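Alpha-Amylase (Thermotoga maritima, PDB 2B5D) is a glycoside hydrolase family 57 protein in which a largely parallel beta sheet packs among helices, with a helix-rich C-terminal part beyond it. Local coordinates at residues A[210-215]-A[220-225]; A[370-373]-A[378-381]; A[21-26]-A[278-283]. All coordinates share one frame; numbering follows the deposited sequence.

From the N terminus, the chain leaves strand 3-11 and passes through 21-26 on its way to helix 27-47; interaction 3 opens there and closes only at 278-283, 252 residues later. Interaction 1 falls inside that long loop and is itself a short one, turning the end of helix 209-212 back against the approach to strand 226-227. Interaction 2 comes later, where helix 360-373 hands over to strand 377-379. No contact touches another. Interactions 1 and 2 have centres about 24 Å apart, whereas interaction 3, joining two surface loops, lies across the centre of the chain from both, about 47 and 43 Å away between centres.

Interaction 1: residues A[210-215]-A[220-225]; sequences AFWFAD and YGVYRP
Helix 209-212 and the loop leading to strand 226-227 form a short chain reversal in the family 57 part of the protein, and here Phe211 of the helix lies against Gly221, Val222 and Arg224 of the loop. The phenyl ring comes edge first. Its CD1 is 3.3 Å from Gly221 O, and its CE1 is 3.6 Å from Arg224 O, both oxygens lying near the ring plane. CG stands anti to the carbonyl carbon, beside the backbone N (chi1 -72°), which sends the ring off the helix toward the loop. Val222 fills the angle between this ring and the neighbouring indole: its CG1 is 4.3 Å from Phe211 CD1 and 4.2 Å from Trp212 NE1, approaching the indole obliquely. The other methyl, Val222 CG2, lies over the Tyr223 ring, 3.6 Å above its plane and over its centre. The bond from Tyr223 N to Tyr220 O spans a turn of the loop, with Gly221 at a positive phi of 37°. Ala236 of strand 233-236 packs on both Phe211 and Val222, while the guanidinium of Arg224 runs on to the backbone oxygen of Glu391, to which it is bonded. Glu240 of a second subunit packs on Trp212, placing this side of the contact near a subunit boundary. One water accepts from Val222 N at 3.3 Å and, weakly, from Trp212 NE1 at 3.4 Å, sitting at the indole edge in its plane. No direct hydrogen bond joins the segments; apart from this water link, the contact relies on van der Waals packing and on the rim of Phe211 turned to two carbonyl oxygens, an arrangement that is probably mildly favourable electrostatically.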
ATOM      1  N   ALA A 210      31.327  23.344 -10.985  1.00 39.57           N
ATOM      2  CA  ALA A 210      31.768  24.406 -10.080  1.00 40.61           C
ATOM      3  C   ALA A 210      32.890  25.241 -10.696  1.00 40.89           C
ATOM      4  O   ALA A 210      33.016  26.437 -10.378  1.00 41.85           O
ATOM      5  CB  ALA A 210      32.222  23.817  -8.702  1.00 38.15           C
ATOM      6  N   PHE A 211      33.720  24.618 -11.548  1.00 42.05           N
ATOM      7  CA  PHE A 211      34.793  25.338 -12.260  1.00 40.95           C
ATOM      8  C   PHE A 211      34.289  25.832 -13.601  1.00 42.53           C
ATOM      9  O   PHE A 211      34.620  26.965 -14.008  1.00 41.61           O
ATOM     10  CB  PHE A 211      36.007  24.471 -12.516  1.00 39.93           C
ATOM     11  CG  PHE A 211      36.860  24.146 -11.282  1.00 40.54           C
ATOM     12  CD1 PHE A 211      38.192  23.742 -11.444  1.00 36.97           C
ATOM     13  CD2 PHE A 211      36.359  24.274  -9.984  1.00 37.12           C
ATOM     14  CE1 PHE A 211      39.001  23.418 -10.336  1.00 36.97           C
ATOM     15  CE2 PHE A 211      37.133  23.940  -8.874  1.00 35.14           C
ATOM     16  CZ  PHE A 211      38.465  23.520  -9.043  1.00 37.62           C
ATOM     17  N   TRP A 212      33.517  25.001 -14.309  1.00 42.89           N
ATOM     18  CA  TRP A 212      33.087  25.358 -15.670  1.00 44.91           C
ATOM     19  C   TRP A 212      32.195  26.537 -15.655  1.00 45.44           C
ATOM     20  O   TRP A 212      32.107  27.298 -16.620  1.00 46.09           O
ATOM     21  CB  TRP A 212      32.347  24.199 -16.383  1.00 45.91           C
ATOM     22  CG  TRP A 212      33.231  23.007 -16.634  1.00 46.02           C
ATOM     23  CD1 TRP A 212      34.595  23.013 -16.801  1.00 47.95           C
ATOM     24  CD2 TRP A 212      32.816  21.651 -16.800  1.00 47.58           C
ATOM     25  NE1 TRP A 212      35.054  21.729 -16.993  1.00 48.88           N
ATOM     26  CE2 TRP A 212      33.978  20.878 -17.010  1.00 49.11           C
ATOM     27  CE3 TRP A 212      31.574  21.012 -16.781  1.00 49.37           C
ATOM     28  CZ2 TRP A 212      33.932  19.496 -17.233  1.00 50.41           C
ATOM     29  CZ3 TRP A 212      31.530  19.615 -16.993  1.00 49.83           C
ATOM     30  CH2 TRP A 212      32.703  18.885 -17.202  1.00 47.37           C
ATOM     31  N   PHE A 213      31.441  26.660 -14.581  1.00 46.56           N
ATOM     32  CA  PHE A 213      30.418  27.672 -14.575  1.00 46.92           C
ATOM     33  C   PHE A 213      30.771  28.901 -13.688  1.00 47.67           C
ATOM     34  O   PHE A 213      29.962  29.809 -13.549  1.00 48.70           O
ATOM     35  CB  PHE A 213      29.083  27.034 -14.217  1.00 47.35           C
ATOM     36  CG  PHE A 213      27.966  27.562 -15.027  1.00 47.69           C
ATOM     37  CD1 PHE A 213      27.887  27.264 -16.375  1.00 46.47           C
ATOM     38  CD2 PHE A 213      27.040  28.425 -14.464  1.00 49.62           C
ATOM     39  CE1 PHE A 213      26.878  27.807 -17.162  1.00 51.25           C
ATOM     40  CE2 PHE A 213      25.983  28.957 -15.231  1.00 51.46           C
ATOM     41  CZ  PHE A 213      25.911  28.655 -16.590  1.00 49.78           C
ATOM     42  N   ALA A 214      31.984  28.905 -13.127  1.00 48.31           N
ATOM     43  CA  ALA A 214      32.588  30.053 -12.453  1.00 49.94           C
ATOM     44  C   ALA A 214      32.645  31.317 -13.365  1.00 51.42           C
ATOM     45  O   ALA A 214      32.588  31.215 -14.608  1.00 51.16           O
ATOM     46  CB  ALA A 214      33.956  29.664 -11.956  1.00 48.79           C
ATOM     47  N   ASP A 215      32.738  32.507 -12.772  1.00 52.88           N
ATOM     48  CA  ASP A 215      32.668  33.749 -13.599  1.00 55.00           C
ATOM     49  C   ASP A 215      33.795  33.829 -14.616  1.00 54.26           C
ATOM     50  O   ASP A 215      33.602  34.275 -15.765  1.00 53.44           O
ATOM     51  CB  ASP A 215      32.621  35.024 -12.746  1.00 56.23           C
ATOM     52  CG  ASP A 215      31.267  35.249 -12.112  1.00 60.48           C
ATOM     53  OD1 ASP A 215      31.228  36.086 -11.191  1.00 65.72           O
ATOM     54  OD2 ASP A 215      30.249  34.615 -12.523  1.00 60.85           O
ATOM     55  N   TYR A 220      43.793  26.045 -15.700  1.00 49.77           N
ATOM     56  CA  TYR A 220      44.055  24.641 -15.839  1.00 50.12           C
ATOM     57  C   TYR A 220      42.839  23.705 -15.742  1.00 49.26           C
ATOM     58  O   TYR A 220      43.023  22.570 -15.366  1.00 50.27           O
ATOM     59  CB  TYR A 220      45.086  24.216 -14.788  1.00 50.66           C
ATOM     60  CG  TYR A 220      46.379  24.995 -14.915  1.00 51.16           C
ATOM     61  CD1 TYR A 220      46.898  25.713 -13.830  1.00 51.64           C
ATOM     62  CD2 TYR A 220      47.065  25.042 -16.151  1.00 52.94           C
ATOM     63  CE1 TYR A 220      48.090  26.450 -13.949  1.00 53.43           C
ATOM     64  CE2 TYR A 220      48.232  25.779 -16.307  1.00 53.43           C
ATOM     65  CZ  TYR A 220      48.743  26.479 -15.200  1.00 54.98           C
ATOM     66  OH  TYR A 220      49.901  27.179 -15.354  1.00 55.28           O
ATOM     67  N   GLY A 221      41.631  24.170 -16.061  1.00 47.88           N
ATOM     68  CA  GLY A 221      40.384  23.430 -15.808  1.00 46.61           C
ATOM     69  C   GLY A 221      40.292  22.621 -14.520  1.00 45.91           C
ATOM     70  O   GLY A 221      40.675  23.118 -13.452  1.00 46.54           O
ATOM     71  N   VAL A 222      39.830  21.361 -14.595  1.00 43.19           N
ATOM     72  CA  VAL A 222      39.642  20.569 -13.387  1.00 40.28           C
ATOM     73  C   VAL A 222      40.874  19.870 -12.939  1.00 40.22           C
ATOM     74  O   VAL A 222      40.845  19.129 -11.958  1.00 38.59           O
ATOM     75  CB  VAL A 222      38.490  19.534 -13.505  1.00 42.35           C
ATOM     76  CG1 VAL A 222      37.197  20.251 -13.711  1.00 40.35           C
ATOM     77  CG2 VAL A 222      38.752  18.463 -14.673  1.00 41.54           C
ATOM     78  N   TYR A 223      41.975  20.109 -13.648  1.00 40.85           N
ATOM     79  CA  TYR A 223      43.245  19.377 -13.426  1.00 41.83           C
ATOM     80  C   TYR A 223      44.274  20.098 -12.559  1.00 42.19           C
ATOM     81  O   TYR A 223      45.415  19.653 -12.429  1.00 42.20           O
ATOM     82  CB  TYR A 223      43.880  18.972 -14.799  1.00 41.60           C
ATOM     83  CG  TYR A 223      42.866  18.166 -15.568  1.00 42.01           C
ATOM     84  CD1 TYR A 223      42.517  16.881 -15.141  1.00 38.53           C
ATOM     85  CD2 TYR A 223      42.205  18.716 -16.674  1.00 38.26           C
ATOM     86  CE1 TYR A 223      41.543  16.125 -15.833  1.00 42.04           C
ATOM     87  CE2 TYR A 223      41.265  17.980 -17.366  1.00 42.36           C
ATOM     88  CZ  TYR A 223      40.929  16.700 -16.935  1.00 42.89           C
ATOM     89  OH  TYR A 223      39.940  16.011 -17.581  1.00 46.17           O
ATOM     90  N   ARG A 224      43.853  21.181 -11.936  1.00 43.07           N
ATOM     91  CA  ARG A 224      44.537  21.674 -10.740  1.00 43.46           C
ATOM     92  C   ARG A 224      43.485  22.209  -9.732  1.00 43.27           C
ATOM     93  O   ARG A 224      42.499  22.838 -10.141  1.00 42.23           O
ATOM     94  CB  ARG A 224      45.554  22.752 -11.160  1.00 43.73           C
ATOM     95  CG  ARG A 224      46.954  22.085 -11.477  1.00 48.13           C
ATOM     96  CD  ARG A 224      47.997  23.072 -11.817  1.00 59.85           C
ATOM     97  NE  ARG A 224      48.883  23.508 -10.712  1.00 61.22           N
ATOM     98  CZ  ARG A 224      49.894  22.787 -10.236  1.00 63.36           C
ATOM     99  NH1 ARG A 224      50.130  21.560 -10.695  1.00 62.24           N
ATOM    100  NH2 ARG A 224      50.651  23.279  -9.273  1.00 65.91           N
ATOM    101  N   PRO A 225      43.717  22.009  -8.429  1.00 42.67           N
ATOM    102  CA  PRO A 225      42.882  22.670  -7.435  1.00 43.78           C
ATOM    103  C   PRO A 225      42.921  24.193  -7.587  1.00 43.84           C
ATOM    104  O   PRO A 225      43.820  24.751  -8.210  1.00 44.11           O
ATOM    105  CB  PRO A 225      43.556  22.301  -6.107  1.00 43.39           C
ATOM    106  CG  PRO A 225      44.959  21.917  -6.492  1.00 44.50           C
ATOM    107  CD  PRO A 225      44.761  21.202  -7.795  1.00 43.18           C
TER
HETATM  108  O   HOH W   1      38.335  21.011 -17.508  1.00 45.94           O

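Interaction 2: residues A[370-373]-A[378-381]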
ATOM      1  N   LEU A 370      50.322  -0.829 -10.267  1.00 59.51           N
ATOM      2  CA  LEU A 370      50.649  -0.399 -11.617  1.00 58.92           C
ATOM      3  C   LEU A 370      51.038   1.065 -11.668  1.00 59.38           C
ATOM      4  O   LEU A 370      52.026   1.414 -12.326  1.00 59.73           O
ATOM      5  CB  LEU A 370      49.468  -0.656 -12.533  1.00 58.74           C
ATOM      6  CG  LEU A 370      49.436  -1.884 -13.457  1.00 59.99           C
ATOM      7  CD1 LEU A 370      50.473  -2.968 -13.136  1.00 61.27           C
ATOM      8  CD2 LEU A 370      48.039  -2.433 -13.456  1.00 57.84           C
ATOM      9  N   VAL A 371      50.272   1.932 -10.982  1.00 59.46           N
ATOM     10  CA  VAL A 371      50.611   3.362 -10.924  1.00 58.89           C
ATOM     11  C   VAL A 371      51.945   3.545 -10.236  1.00 58.53           C
ATOM     12  O   VAL A 371      52.761   4.337 -10.683  1.00 59.03           O
ATOM     13  CB  VAL A 371      49.506   4.245 -10.270  1.00 58.95           C
ATOM     14  CG1 VAL A 371      50.053   5.606  -9.899  1.00 58.55           C
ATOM     15  CG2 VAL A 371      48.337   4.438 -11.224  1.00 57.77           C
ATOM     16  N   ASN A 372      52.172   2.791  -9.174  1.00 58.98           N
ATOM     17  CA  ASN A 372      53.450   2.793  -8.500  1.00 60.46           C
ATOM     18  C   ASN A 372      54.641   2.508  -9.465  1.00 61.56           C
ATOM     19  O   ASN A 372      55.656   3.189  -9.404  1.00 62.14           O
ATOM     20  CB  ASN A 372      53.447   1.787  -7.346  1.00 60.14           C
ATOM     21  CG  ASN A 372      52.775   2.315  -6.071  1.00 61.50           C
ATOM     22  OD1 ASN A 372      52.354   1.515  -5.211  1.00 61.73           O
ATOM     23  ND2 ASN A 372      52.672   3.636  -5.931  1.00 57.63           N
ATOM     24  N   GLU A 373      54.506   1.516 -10.347  1.00 62.18           N
ATOM     25  CA  GLU A 373      55.533   1.224 -11.341  1.00 63.05           C
ATOM     26  C   GLU A 373      55.606   2.221 -12.467  1.00 63.10           C
ATOM     27  O   GLU A 373      56.697   2.483 -12.970  1.00 63.58           O
ATOM     28  CB  GLU A 373      55.402  -0.194 -11.919  1.00 63.79           C
ATOM     29  CG  GLU A 373      55.742  -1.303 -10.906  1.00 66.60           C
ATOM     30  CD  GLU A 373      56.801  -0.859  -9.882  1.00 71.00           C
ATOM     31  OE1 GLU A 373      57.969  -0.593 -10.282  1.00 70.59           O
ATOM     32  OE2 GLU A 373      56.453  -0.760  -8.674  1.00 72.07           O
ATOM     33  N   LYS A 378      51.944   9.199 -10.610  1.00 54.44           N
ATOM     34  CA  LYS A 378      52.166   9.107  -9.184  1.00 54.12           C
ATOM     35  C   LYS A 378      50.787   9.101  -8.481  1.00 52.82           C
ATOM     36  O   LYS A 378      49.874   9.831  -8.877  1.00 51.96           O
ATOM     37  CB  LYS A 378      52.962  10.344  -8.761  1.00 55.00           C
ATOM     38  CG  LYS A 378      53.505  10.291  -7.317  1.00 56.78           C
ATOM     39  CD  LYS A 378      54.523  11.380  -7.096  1.00 61.04           C
ATOM     40  CE  LYS A 378      54.082  12.679  -7.782  1.00 63.53           C
ATOM     41  NZ  LYS A 378      54.667  13.912  -7.129  1.00 66.15           N
ATOM     42  N   LEU A 379      50.624   8.260  -7.470  1.00 51.63           N
ATOM     43  CA  LEU A 379      49.469   8.383  -6.585  1.00 50.84           C
ATOM     44  C   LEU A 379      49.782   9.509  -5.606  1.00 51.17           C
ATOM     45  O   LEU A 379      50.884   9.559  -5.101  1.00 50.76           O
ATOM     46  CB  LEU A 379      49.221   7.111  -5.795  1.00 49.54           C
ATOM     47  CG  LEU A 379      48.927   5.802  -6.544  1.00 49.49           C
ATOM     48  CD1 LEU A 379      48.781   4.637  -5.533  1.00 44.72           C
ATOM     49  CD2 LEU A 379      47.702   5.903  -7.423  1.00 41.72           C
ATOM     50  N   VAL A 380      48.810  10.398  -5.372  1.00 50.92           N
ATOM     51  CA  VAL A 380      48.881  11.448  -4.338  1.00 50.66           C
ATOM     52  C   VAL A 380      47.631  11.406  -3.456  1.00 50.35           C
ATOM     53  O   VAL A 380      46.586  10.913  -3.882  1.00 50.95           O
ATOM     54  CB  VAL A 380      49.017  12.883  -4.974  1.00 50.74           C
ATOM     55  CG1 VAL A 380      50.271  12.978  -5.851  1.00 49.13           C
ATOM     56  CG2 VAL A 380      47.765  13.288  -5.797  1.00 48.45           C
ATOM     57  N   THR A 381      47.732  11.881  -2.218  1.00 49.96           N
ATOM     58  CA  THR A 381      46.520  12.139  -1.423  1.00 49.05           C
ATOM     59  C   THR A 381      46.254  13.621  -1.598  1.00 48.78           C
ATOM     60  O   THR A 381      47.112  14.347  -2.076  1.00 49.10           O
ATOM     61  CB  THR A 381      46.705  11.843   0.066  1.00 48.44           C
ATOM     62  OG1 THR A 381      47.525  12.872   0.626  1.00 49.46           O
ATOM     63  CG2 THR A 381      47.317  10.480   0.283  1.00 47.15           C
TER
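Val371 carries CG1 anti to its own nitrogen and beside the carbonyl carbon (chi1 165°), which directs this methyl from the helix toward Leu379. On the strand side, Leu379 has CG beside the backbone N (chi1 -60°) and CD1 extended from CA (chi2 177°); with this rotation the other branch, CD2, lies against the valine. The two side chains meet at a slant. Val371 CG1 and Leu379 CD2 are only 3.4 Å apart, tighter than usual for carbon atoms, and Leu379 CG follows at 3.5 Å from the same methyl. Val371 CB adds a contact of 3.8 Å to Leu379 CD2. CG1 of the valine also rests 3.8 Å from the carbonyl carbon of Lys378, so one methyl covers both side chain and backbone of the strand. These residues join the two last elements of a beta-alpha-beta crossover: strand 343-349, helix 360-373 and strand 377-379, with both strands running parallel to strand 3-11. Ile5 of strand 3-11 packs against Val371 and Leu379 alike, and Leu324 of helix 309-338 also reaches Val371. The strand is held to 3-11 by backbone bonds of Lys378 with Gly3 and Ile5. One helical residue on, Asn372 starts out from the helix away from the strand, yet its end swings back and lies across Leu379 at about a right angle, nearest to CD1. Further along, Thr381 takes the N-cap position of helix 382-388, where its backbone N is bonded to the carboxylate of Glu384.

Interaction 3: residues A[21-26]-A[278-283]; sequences YDHFLE and IDPSGV
The imidazole of His23 offers its edge to Pro280: ring atom ND1 and the proline CG stand 4.0 Å apart, with CG near the imidazole plane. The two side chains lie alongside each other, pointing opposite ways, so the meeting is a brush of ring edge against ring corner, not a stack. Pro280 is the second residue of a type I beta turn running from Asp279 to Gly282, which belongs to the long loop between helix 271-274 and helix 309-338. The facing segment, 21-26, is part of the loop that connects strand 3-11 to helix 27-47. Within the turn, Gly282 N donates to Asp279 O at 2.7 Å, and a weak bond from Asp279 N to Val283 O closes the base. Gly282 takes the last position, at a positive phi of 91° that glycine accommodates readily. The imidazole comes to the proline through a nearly eclipsed chi1 of -19°, well away from the staggered values. Two residues further on, Leu25 approaches the start of the same turn: its CD1 lies 4.4 Å from Asp279 OD2, a loose apolar-to-carboxylate contact. The joint is slight and at the surface of the chain, and no hydrogen bond spans it. Other interactions come from a third subunit, whose Arg499 forms a salt bridge with Asp22 and whose Lys486 donates to His23 O; Ser281 O receives a weak bond from Trp418 of that subunit. The two loops thus lie side by side at a subunit interface. His23 ND1, buried here against Pro280 CG, has no polar partner in the model, and the carboxylate oxygen OD2 of Asp279 is 6.9 Å from it.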
ATOM      1  N   TYR A  21      15.347  -3.977  18.440  1.00 78.69           N
ATOM      2  CA  TYR A  21      15.342  -5.309  17.801  1.00 82.22           C
ATOM      3  C   TYR A  21      16.715  -5.988  17.788  1.00 84.13           C
ATOM      4  O   TYR A  21      17.751  -5.336  17.959  1.00 84.60           O
ATOM      5  CB  TYR A  21      14.765  -5.247  16.383  1.00 83.25           C
ATOM      6  CG  TYR A  21      13.438  -4.523  16.329  1.00 85.52           C
ATOM      7  CD1 TYR A  21      13.363  -3.191  15.890  1.00 87.68           C
ATOM      8  CD2 TYR A  21      12.265  -5.144  16.768  1.00 87.04           C
ATOM      9  CE1 TYR A  21      12.144  -2.502  15.849  1.00 88.04           C
ATOM     10  CE2 TYR A  21      11.036  -4.468  16.741  1.00 87.58           C
ATOM     11  CZ  TYR A  21      10.978  -3.151  16.271  1.00 87.73           C
ATOM     12  OH  TYR A  21       9.763  -2.476  16.249  1.00 86.87           O
ATOM     13  N   ASP A  22      16.698  -7.302  17.564  1.00 86.63           N
ATOM     14  CA  ASP A  22      17.850  -8.204  17.749  1.00 88.82           C
ATOM     15  C   ASP A  22      18.505  -8.506  16.410  1.00 90.02           C
ATOM     16  O   ASP A  22      19.718  -8.744  16.350  1.00 90.40           O
ATOM     17  CB  ASP A  22      17.374  -9.518  18.393  1.00 89.28           C
ATOM     18  CG  ASP A  22      18.368 -10.100  19.401  1.00 90.04           C
ATOM     19  OD1 ASP A  22      19.091  -9.323  20.085  1.00 92.39           O
ATOM     20  OD2 ASP A  22      18.408 -11.347  19.509  1.00 88.85           O
ATOM     21  N   HIS A  23      17.670  -8.563  15.364  1.00 91.54           N
ATOM     22  CA  HIS A  23      18.073  -8.436  13.947  1.00 92.81           C
ATOM     23  C   HIS A  23      17.076  -7.458  13.301  1.00 92.83           C
ATOM     24  O   HIS A  23      15.860  -7.612  13.461  1.00 92.79           O
ATOM     25  CB  HIS A  23      18.071  -9.769  13.136  1.00 93.28           C
ATOM     26  CG  HIS A  23      18.111 -11.022  13.967  1.00 95.66           C
ATOM     27  ND1 HIS A  23      17.014 -11.851  14.120  1.00 97.40           N
ATOM     28  CD2 HIS A  23      19.118 -11.601  14.667  1.00 96.91           C
ATOM     29  CE1 HIS A  23      17.336 -12.872  14.894  1.00 97.48           C
ATOM     30  NE2 HIS A  23      18.609 -12.746  15.237  1.00 98.69           N
ATOM     31  N   PHE A  24      17.601  -6.448  12.601  1.00 92.92           N
ATOM     32  CA  PHE A  24      16.786  -5.480  11.859  1.00 92.80           C
ATOM     33  C   PHE A  24      17.287  -5.476  10.422  1.00 92.67           C
ATOM     34  O   PHE A  24      18.495  -5.564  10.180  1.00 92.40           O
ATOM     35  CB  PHE A  24      16.872  -4.070  12.484  1.00 93.14           C
ATOM     36  CG  PHE A  24      15.690  -3.179  12.160  1.00 92.98           C
ATOM     37  CD1 PHE A  24      15.782  -2.210  11.166  1.00 92.35           C
ATOM     38  CD2 PHE A  24      14.481  -3.317  12.857  1.00 93.52           C
ATOM     39  CE1 PHE A  24      14.688  -1.386  10.859  1.00 93.42           C
ATOM     40  CE2 PHE A  24      13.371  -2.501  12.560  1.00 94.20           C
ATOM     41  CZ  PHE A  24      13.477  -1.531  11.555  1.00 93.98           C
ATOM     42  N   LEU A  25      16.358  -5.395   9.470  1.00 92.46           N
ATOM     43  CA  LEU A  25      16.699  -5.547   8.052  1.00 92.09           C
ATOM     44  C   LEU A  25      17.757  -4.549   7.565  1.00 91.25           C
ATOM     45  O   LEU A  25      18.665  -4.913   6.811  1.00 91.19           O
ATOM     46  CB  LEU A  25      15.435  -5.460   7.180  1.00 92.46           C
ATOM     47  CG  LEU A  25      15.597  -5.560   5.652  1.00 92.69           C
ATOM     48  CD1 LEU A  25      16.159  -6.925   5.221  1.00 92.43           C
ATOM     49  CD2 LEU A  25      14.265  -5.251   4.947  1.00 92.54           C
ATOM     50  N   GLU A  26      17.643  -3.301   8.009  1.00 90.18           N
ATOM     51  CA  GLU A  26      18.500  -2.242   7.492  1.00 89.42           C
ATOM     52  C   GLU A  26      19.808  -2.050   8.254  1.00 88.29           C
ATOM     53  O   GLU A  26      20.640  -1.221   7.882  1.00 88.38           O
ATOM     54  CB  GLU A  26      17.734  -0.912   7.270  1.00 89.71           C
ATOM     55  CG  GLU A  26      16.329  -0.812   7.863  1.00 91.30           C
ATOM     56  CD  GLU A  26      15.251  -1.584   7.070  1.00 94.05           C
ATOM     57  OE1 GLU A  26      14.498  -2.361   7.714  1.00 94.77           O
ATOM     58  OE2 GLU A  26      15.147  -1.411   5.824  1.00 93.95           O
ATOM     59  N   ILE A 278      18.212 -16.349   6.442  1.00 93.02           N
ATOM     60  CA  ILE A 278      17.383 -15.283   5.875  1.00 93.12           C
ATOM     61  C   ILE A 278      16.689 -14.501   6.996  1.00 93.73           C
ATOM     62  O   ILE A 278      17.061 -14.613   8.162  1.00 93.34           O
ATOM     63  CB  ILE A 278      16.353 -15.815   4.829  1.00 92.93           C
ATOM     64  CG1 ILE A 278      15.539 -16.983   5.415  1.00 92.38           C
ATOM     65  CG2 ILE A 278      17.064 -16.174   3.523  1.00 92.02           C
ATOM     66  CD1 ILE A 278      14.538 -17.625   4.476  1.00 92.69           C
ATOM     67  N   ASP A 279      15.684 -13.711   6.629  1.00 94.78           N
ATOM     68  CA  ASP A 279      14.892 -12.936   7.585  1.00 95.95           C
ATOM     69  C   ASP A 279      14.091 -13.842   8.539  1.00 96.24           C
ATOM     70  O   ASP A 279      13.542 -14.862   8.104  1.00 96.45           O
ATOM     71  CB  ASP A 279      13.938 -12.015   6.818  1.00 96.18           C
ATOM     72  CG  ASP A 279      13.629 -10.720   7.566  1.00 97.23           C
ATOM     73  OD1 ASP A 279      12.432 -10.454   7.794  1.00 98.35           O
ATOM     74  OD2 ASP A 279      14.571  -9.961   7.913  1.00 98.36           O
ATOM     75  N   PRO A 280      14.031 -13.477   9.845  1.00 96.51           N
ATOM     76  CA  PRO A 280      13.205 -14.193  10.842  1.00 96.31           C
ATOM     77  C   PRO A 280      11.730 -14.252  10.427  1.00 96.06           C
ATOM     78  O   PRO A 280      10.990 -15.141  10.861  1.00 96.04           O
ATOM     79  CB  PRO A 280      13.361 -13.341  12.112  1.00 96.44           C
ATOM     80  CG  PRO A 280      13.899 -11.995  11.637  1.00 96.55           C
ATOM     81  CD  PRO A 280      14.758 -12.344  10.457  1.00 96.58           C
ATOM     82  N   SER A 281      11.331 -13.295   9.591  1.00 95.67           N
ATOM     83  CA  SER A 281      10.020 -13.257   8.948  1.00 95.26           C
ATOM     84  C   SER A 281       9.797 -14.425   7.974  1.00 94.78           C
ATOM     85  O   SER A 281       8.655 -14.682   7.578  1.00 95.04           O
ATOM     86  CB  SER A 281       9.852 -11.920   8.205  1.00 95.35           C
ATOM     87  OG  SER A 281       8.666 -11.870   7.428  1.00 95.89           O
ATOM     88  N   GLY A 282      10.878 -15.115   7.592  1.00 94.00           N
ATOM     89  CA  GLY A 282      10.825 -16.193   6.594  1.00 92.45           C
ATOM     90  C   GLY A 282      11.045 -15.751   5.146  1.00 91.64           C
ATOM     91  O   GLY A 282      11.147 -16.600   4.242  1.00 91.52           O
ATOM     92  N   VAL A 283      11.117 -14.433   4.917  1.00 90.58           N
ATOM     93  CA  VAL A 283      11.369 -13.871   3.570  1.00 89.29           C
ATOM     94  C   VAL A 283      12.825 -14.002   3.115  1.00 88.07           C
ATOM     95  O   VAL A 283      13.762 -13.741   3.896  1.00 87.81           O
ATOM     96  CB  VAL A 283      10.922 -12.381   3.411  1.00 89.47           C
ATOM     97  CG1 VAL A 283       9.462 -12.290   2.925  1.00 90.03           C
ATOM     98  CG2 VAL A 283      11.131 -11.594   4.700  1.00 89.97           C
TER